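Local atomic coordinates of phosphoserine phosphatase (Thermococcus onnurineus, PDB entry 4AP9), a protein that probably hydrolyses L-phosphoserine to L-serine and phosphate with the help of magnesium, the last step of serine biosynthesis, as a member of the haloacid dehalogenase superfamily. Residues Asp22-Trp26 with Ser104-Val108; Phe119-Arg123 with Ile134-Phe138. All blocks are in the same frame, centred on the assembly; numbering follows the deposited sequence.

Contact 1 of 2, residues Asp22-Trp26 with Ser104-Val108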
loop_
_atom_site.group_PDB
_atom_site.type_symbol
_atom_site.label_atom_id
_atom_site.label_comp_id
_atom_site.label_asym_id
_atom_site.label_seq_id
_atom_site.Cartn_x
_atom_site.Cartn_y
_atom_site.Cartn_z
ATOM N N ASP A 22 -32.235 -22.972 -8.242
ATOM C CA ASP A 22 -32.127 -22.935 -9.692
ATOM C C ASP A 22 -33.076 -21.913 -10.308
ATOM O O ASP A 22 -33.225 -21.876 -11.520
ATOM C CB ASP A 22 -32.283 -24.319 -10.333
ATOM C CG ASP A 22 -33.527 -25.030 -9.879
ATOM O OD1 ASP A 22 -33.559 -25.467 -8.706
ATOM O OD2 ASP A 22 -34.470 -25.166 -10.695
ATOM N N PHE A 23 -33.692 -21.075 -9.473
ATOM C CA PHE A 23 -34.508 -19.973 -9.988
ATOM C C PHE A 23 -33.656 -18.908 -10.677
ATOM O O PHE A 23 -32.638 -18.454 -10.146
ATOM C CB PHE A 23 -35.379 -19.326 -8.902
ATOM C CG PHE A 23 -36.215 -18.190 -9.423
ATOM C CD1 PHE A 23 -37.260 -18.432 -10.299
ATOM C CD2 PHE A 23 -35.922 -16.876 -9.079
ATOM C CE1 PHE A 23 -38.021 -17.387 -10.806
ATOM C CE2 PHE A 23 -36.677 -15.825 -9.590
ATOM C CZ PHE A 23 -37.732 -16.085 -10.443
ATOM N N GLU A 24 -34.080 -18.523 -11.875
ATOM C CA GLU A 24 -33.378 -17.521 -12.657
ATOM C C GLU A 24 -34.337 -16.412 -13.065
ATOM O O GLU A 24 -35.070 -16.550 -14.043
ATOM C CB GLU A 24 -32.756 -18.170 -13.889
ATOM C CG GLU A 24 -31.639 -19.117 -13.524
ATOM C CD GLU A 24 -30.970 -19.711 -14.736
ATOM O OE1 GLU A 24 -30.126 -19.019 -15.344
ATOM O OE2 GLU A 24 -31.305 -20.865 -15.075
ATOM N N PHE A 25 -34.322 -15.319 -12.307
ATOM C CA PHE A 25 -35.262 -14.207 -12.522
ATOM C C PHE A 25 -35.434 -13.765 -13.977
ATOM O O PHE A 25 -36.553 -13.517 -14.432
ATOM C CB PHE A 25 -34.850 -12.998 -11.673
ATOM C CG PHE A 25 -35.699 -11.781 -11.904
ATOM C CD1 PHE A 25 -36.908 -11.634 -11.248
ATOM C CD2 PHE A 25 -35.278 -10.772 -12.760
ATOM C CE1 PHE A 25 -37.703 -10.516 -11.454
ATOM C CE2 PHE A 25 -36.073 -9.640 -12.968
ATOM C CZ PHE A 25 -37.284 -9.517 -12.310
ATOM N N TRP A 26 -34.337 -13.606 -14.713
ATOM C CA TRP A 26 -34.468 -13.118 -16.082
ATOM C C TRP A 26 -35.113 -14.130 -17.053
ATOM O O TRP A 26 -35.853 -13.735 -17.972
ATOM C CB TRP A 26 -33.139 -12.539 -16.617
ATOM C CG TRP A 26 -32.744 -11.256 -15.902
ATOM C CD1 TRP A 26 -31.669 -11.074 -15.068
ATOM C CD2 TRP A 26 -33.449 -10.000 -15.921
ATOM N NE1 TRP A 26 -31.644 -9.776 -14.601
ATOM C CE2 TRP A 26 -32.730 -9.106 -15.094
ATOM C CE3 TRP A 26 -34.603 -9.549 -16.564
ATOM C CZ2 TRP A 26 -33.131 -7.780 -14.899
ATOM C CZ3 TRP A 26 -35.004 -8.227 -16.366
ATOM C CH2 TRP A 26 -34.267 -7.362 -15.534
ATOM N N SER A 104 -28.978 -10.475 -8.484
ATOM C CA SER A 104 -30.415 -10.339 -8.681
ATOM C C SER A 104 -31.023 -9.565 -7.512
ATOM O O SER A 104 -30.299 -9.088 -6.624
ATOM C CB SER A 104 -31.119 -11.704 -8.661
ATOM O OG SER A 104 -32.457 -11.595 -9.155
ATOM N N PHE A 105 -32.352 -9.464 -7.521
ATOM C CA PHE A 105 -33.089 -8.608 -6.590
ATOM C C PHE A 105 -33.360 -9.161 -5.191
ATOM O O PHE A 105 -33.850 -10.279 -5.041
ATOM C CB PHE A 105 -34.412 -8.234 -7.281
ATOM C CG PHE A 105 -34.229 -7.501 -8.583
ATOM C CD1 PHE A 105 -33.978 -6.143 -8.599
ATOM C CD2 PHE A 105 -34.304 -8.172 -9.797
ATOM C CE1 PHE A 105 -33.804 -5.473 -9.784
ATOM C CE2 PHE A 105 -34.133 -7.497 -10.988
ATOM C CZ PHE A 105 -33.876 -6.149 -10.984
ATOM N N GLU A 106 -33.035 -8.377 -4.165
ATOM C CA GLU A 106 -33.308 -8.777 -2.787
ATOM C C GLU A 106 -34.779 -9.093 -2.571
ATOM O O GLU A 106 -35.122 -9.942 -1.748
ATOM C CB GLU A 106 -32.888 -7.678 -1.803
ATOM C CG GLU A 106 -31.371 -7.601 -1.599
ATOM C CD GLU A 106 -30.981 -6.827 -0.348
ATOM O OE1 GLU A 106 -31.893 -6.292 0.329
ATOM O OE2 GLU A 106 -29.758 -6.770 -0.043
ATOM N N GLU A 107 -35.640 -8.391 -3.306
ATOM C CA GLU A 107 -37.079 -8.490 -3.130
ATOM C C GLU A 107 -37.560 -9.879 -3.545
ATOM O O GLU A 107 -38.447 -10.468 -2.916
ATOM C CB GLU A 107 -37.789 -7.377 -3.923
ATOM C CG GLU A 107 -37.434 -5.928 -3.467
ATOM C CD GLU A 107 -36.219 -5.313 -4.194
ATOM O OE1 GLU A 107 -35.425 -6.053 -4.808
ATOM O OE2 GLU A 107 -36.078 -4.070 -4.176
ATOM N N VAL A 108 -36.943 -10.404 -4.593
ATOM C CA VAL A 108 -37.249 -11.743 -5.077
ATOM C C VAL A 108 -36.533 -12.842 -4.268
ATOM O O VAL A 108 -37.068 -13.939 -4.074
ATOM C CB VAL A 108 -36.889 -11.852 -6.557
ATOM C CG1 VAL A 108 -37.008 -13.272 -7.038
ATOM C CG2 VAL A 108 -37.800 -10.949 -7.364
#
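Residues Asp22-Trp26 carry the chain into helix 25-33 and lay three aromatic side chains against the turn formed by Ser104-Val108; no hydrogen bond crosses between the two segments, and the contact is essentially apolar. Phe23 comes first. Its CA-CB bond points toward the turn, and ring atom CE2 of Phe23 lies 3.6 Å from CG1 of Val108. Glu24 occupies the N-cap position of the helix, its CA-CB bond directed away from the turn, and its carboxylate is held by Arg27 and Tyr160. Phe25, in the first turn of the helix, is the central residue. The backbones approach most closely here, with 7.3 Å between the CA atoms of Phe25 and Ser104. The edge of the Phe105 ring is directed at the face of the Phe25 ring, a T-shaped pair with centroids 5.1 Å apart and planes at 67°. The same Phe25 side chain meets Val108, CD1 to CG2 at 4.0 Å, and its CB rests 3.7 Å from OG of Ser104. Trp26 leaves the backbone sideways, yet its indole reaches back so that CZ2 of Trp26 lies 4.0 Å from CE2 of Phe105, at the edge of the phenyl ring. Phe71 of helix 68-73 meets both Phe25 and Phe105, completing an aromatic cluster, while Leu56 and Val60 of helix 52-62 pack on Trp26. The contact thus joins the start of helix 25-33, probably the first of the cap helices of this HAD phosphatase, to the loop after core strand 97-102, with Phe105 also resting on Ala124 of strand 118-127.

Contact 2 of 2, residues Phe119-Arg123 with Ile134-Phe138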
loop_
_atom_site.group_PDB
_atom_site.type_symbol
_atom_site.label_atom_id
_atom_site.label_comp_id
_atom_site.label_asym_id
_atom_site.label_seq_id
_atom_site.Cartn_x
_atom_site.Cartn_y
_atom_site.Cartn_z
ATOM N N PHE A 119 -26.385 -10.709 4.156
ATOM C CA PHE A 119 -27.082 -10.902 2.888
ATOM C C PHE A 119 -26.904 -9.646 2.050
ATOM O O PHE A 119 -27.069 -8.537 2.553
ATOM C CB PHE A 119 -28.569 -11.161 3.181
ATOM C CG PHE A 119 -29.454 -11.251 1.953
ATOM C CD1 PHE A 119 -29.473 -12.396 1.171
ATOM C CD2 PHE A 119 -30.301 -10.206 1.613
ATOM C CE1 PHE A 119 -30.309 -12.483 0.047
ATOM C CE2 PHE A 119 -31.136 -10.287 0.497
ATOM C CZ PHE A 119 -31.133 -11.429 -0.287
HETATM N N MSE A 120 -26.569 -9.806 0.771
HETATM C CA MSE A 120 -26.454 -8.660 -0.128
HETATM C C MSE A 120 -26.880 -8.986 -1.552
HETATM O O MSE A 120 -26.374 -9.929 -2.157
HETATM C CB MSE A 120 -25.016 -8.146 -0.192
HETATM C CG MSE A 120 -24.769 -7.161 -1.344
HETATM SE SE MSE A 120 -25.568 -5.410 -1.012
HETATM C CE MSE A 120 -25.084 -5.350 0.841
ATOM N N ALA A 121 -27.783 -8.175 -2.092
ATOM C CA ALA A 121 -28.110 -8.242 -3.513
ATOM C C ALA A 121 -28.516 -6.857 -3.998
ATOM O O ALA A 121 -28.528 -5.892 -3.231
ATOM C CB ALA A 121 -29.240 -9.246 -3.771
ATOM N N ASN A 122 -28.852 -6.758 -5.275
ATOM C CA ASN A 122 -29.302 -5.487 -5.825
ATOM C C ASN A 122 -30.756 -5.242 -5.427
ATOM O O ASN A 122 -31.359 -6.084 -4.780
ATOM C CB ASN A 122 -29.071 -5.470 -7.333
ATOM C CG ASN A 122 -27.595 -5.327 -7.676
ATOM O OD1 ASN A 122 -26.872 -4.603 -6.992
ATOM N ND2 ASN A 122 -27.136 -6.031 -8.705
ATOM N N ARG A 123 -31.302 -4.074 -5.740
ATOM C CA ARG A 123 -32.682 -3.793 -5.340
ATOM C C ARG A 123 -33.446 -3.215 -6.511
ATOM O O ARG A 123 -32.847 -2.798 -7.508
ATOM C CB ARG A 123 -32.744 -2.855 -4.116
ATOM C CG ARG A 123 -32.405 -3.567 -2.795
ATOM C CD ARG A 123 -32.434 -2.630 -1.555
ATOM N NE ARG A 123 -32.091 -3.401 -0.362
ATOM C CZ ARG A 123 -31.546 -2.915 0.753
ATOM N NH1 ARG A 123 -31.265 -1.623 0.868
ATOM N NH2 ARG A 123 -31.275 -3.735 1.763
ATOM N N ILE A 134 -33.154 -0.512 -11.742
ATOM C CA ILE A 134 -32.373 -1.262 -10.762
ATOM C C ILE A 134 -31.495 -0.344 -9.905
ATOM O O ILE A 134 -30.951 0.637 -10.399
ATOM C CB ILE A 134 -31.488 -2.314 -11.462
ATOM C CG1 ILE A 134 -30.800 -3.235 -10.438
ATOM C CG2 ILE A 134 -30.485 -1.642 -12.384
ATOM C CD1 ILE A 134 -30.151 -4.488 -11.073
ATOM N N ARG A 135 -31.386 -0.664 -8.623
ATOM C CA ARG A 135 -30.404 -0.030 -7.758
ATOM C C ARG A 135 -29.212 -0.964 -7.725
ATOM O O ARG A 135 -29.313 -2.062 -7.173
ATOM C CB ARG A 135 -30.931 0.127 -6.326
ATOM C CG ARG A 135 -32.210 0.939 -6.167
ATOM C CD ARG A 135 -32.399 1.345 -4.690
ATOM N NE ARG A 135 -33.811 1.503 -4.343
ATOM C CZ ARG A 135 -34.523 2.605 -4.595
ATOM N NH1 ARG A 135 -33.949 3.640 -5.206
ATOM N NH2 ARG A 135 -35.809 2.672 -4.251
ATOM N N LEU A 136 -28.095 -0.541 -8.317
ATOM C CA LEU A 136 -26.874 -1.342 -8.325
ATOM C C LEU A 136 -26.112 -1.070 -7.042
ATOM O O LEU A 136 -25.621 0.035 -6.826
ATOM C CB LEU A 136 -25.985 -0.987 -9.528
ATOM C CG LEU A 136 -26.504 -1.267 -10.937
ATOM C CD1 LEU A 136 -25.456 -0.860 -11.969
ATOM C CD2 LEU A 136 -26.865 -2.737 -11.113
ATOM N N ARG A 137 -26.032 -2.072 -6.179
ATOM C CA ARG A 137 -25.568 -1.828 -4.816
ATOM C C ARG A 137 -24.119 -2.245 -4.602
ATOM O O ARG A 137 -23.539 -2.014 -3.534
ATOM C CB ARG A 137 -26.516 -2.517 -3.843
ATOM C CG ARG A 137 -27.956 -2.039 -4.050
ATOM C CD ARG A 137 -28.910 -2.564 -3.000
ATOM N NE ARG A 137 -28.544 -2.102 -1.665
ATOM C CZ ARG A 137 -28.367 -2.911 -0.627
ATOM N NH1 ARG A 137 -28.531 -4.216 -0.770
ATOM N NH2 ARG A 137 -28.035 -2.416 0.556
ATOM N N PHE A 138 -23.543 -2.852 -5.634
ATOM C CA PHE A 138 -22.121 -3.159 -5.686
ATOM C C PHE A 138 -21.707 -3.230 -7.162
ATOM O O PHE A 138 -22.548 -3.490 -8.025
ATOM C CB PHE A 138 -21.798 -4.458 -4.933
ATOM C CG PHE A 138 -22.604 -5.647 -5.385
ATOM C CD1 PHE A 138 -23.851 -5.896 -4.850
ATOM C CD2 PHE A 138 -22.108 -6.505 -6.351
ATOM C CE1 PHE A 138 -24.592 -6.984 -5.268
ATOM C CE2 PHE A 138 -22.839 -7.601 -6.775
ATOM C CZ PHE A 138 -24.083 -7.841 -6.238
#
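The two segments run antiparallel, their end-to-end directions 155° apart, and are bridged by the hydrogen-bonded pair Arg123 and Arg135: N of Arg123 donates to O of Arg135 at 3.2 Å, and N of Arg135 to O of Arg123 at 2.8 Å. Beyond Arg135 the regular ladder gives way to side chains. OD1 of Asn122 accepts from N of Arg137 at 2.8 Å, almost linearly, and NH1 of Arg137 donates to O of Ala121 at 3.0 Å. The guanidinium groups of Arg123 and Arg137 stack nearly parallel, centres 3.5 Å apart; Glu106, salt-bridged to both, offsets their like charges. The selenium of Met120, a selenomethionine, covers the opposite face of the Arg137 guanidinium, SE to NH1 at 3.2 Å. Met120 also makes an oblique Met-aromatic contact with Phe138, SE lying 5.5 Å from the ring centroid. In a second subunit, Asp4 forms a salt bridge with Arg135, and a strand pairs parallel with Ile134 and Arg135, continuing the sheet. This is the open end of a beta hairpin, strands 118-127 and 130-135, at the edge of this chain's HAD sheet; its departing chain delivers Phe138 to the pocket that binds 3-pyridinium-1-ylpropane-1-sulfonate.

Overall arrangement
From the N terminus, the chain passes through strand 11-15 and reaches the first segment of contact 1; a mostly helical excursion followed by strand 97-102 then brings it back to residues 104-108, closing a long loop. Contact 2 opens only afterwards and closes a short hairpin loop, so the two follow in series, neither nested nor crossed. Their centres lie 12 Å apart, and they touch through Glu106: its N is 2.9 Å from O of Asn122, a probable hydrogen bond, and its OE2 is 2.9 Å from NH1 of Arg137, in a salt bridge. The turn at 104-108 thereby couples the helical region to the hairpin at the edge of the chain's own sheet.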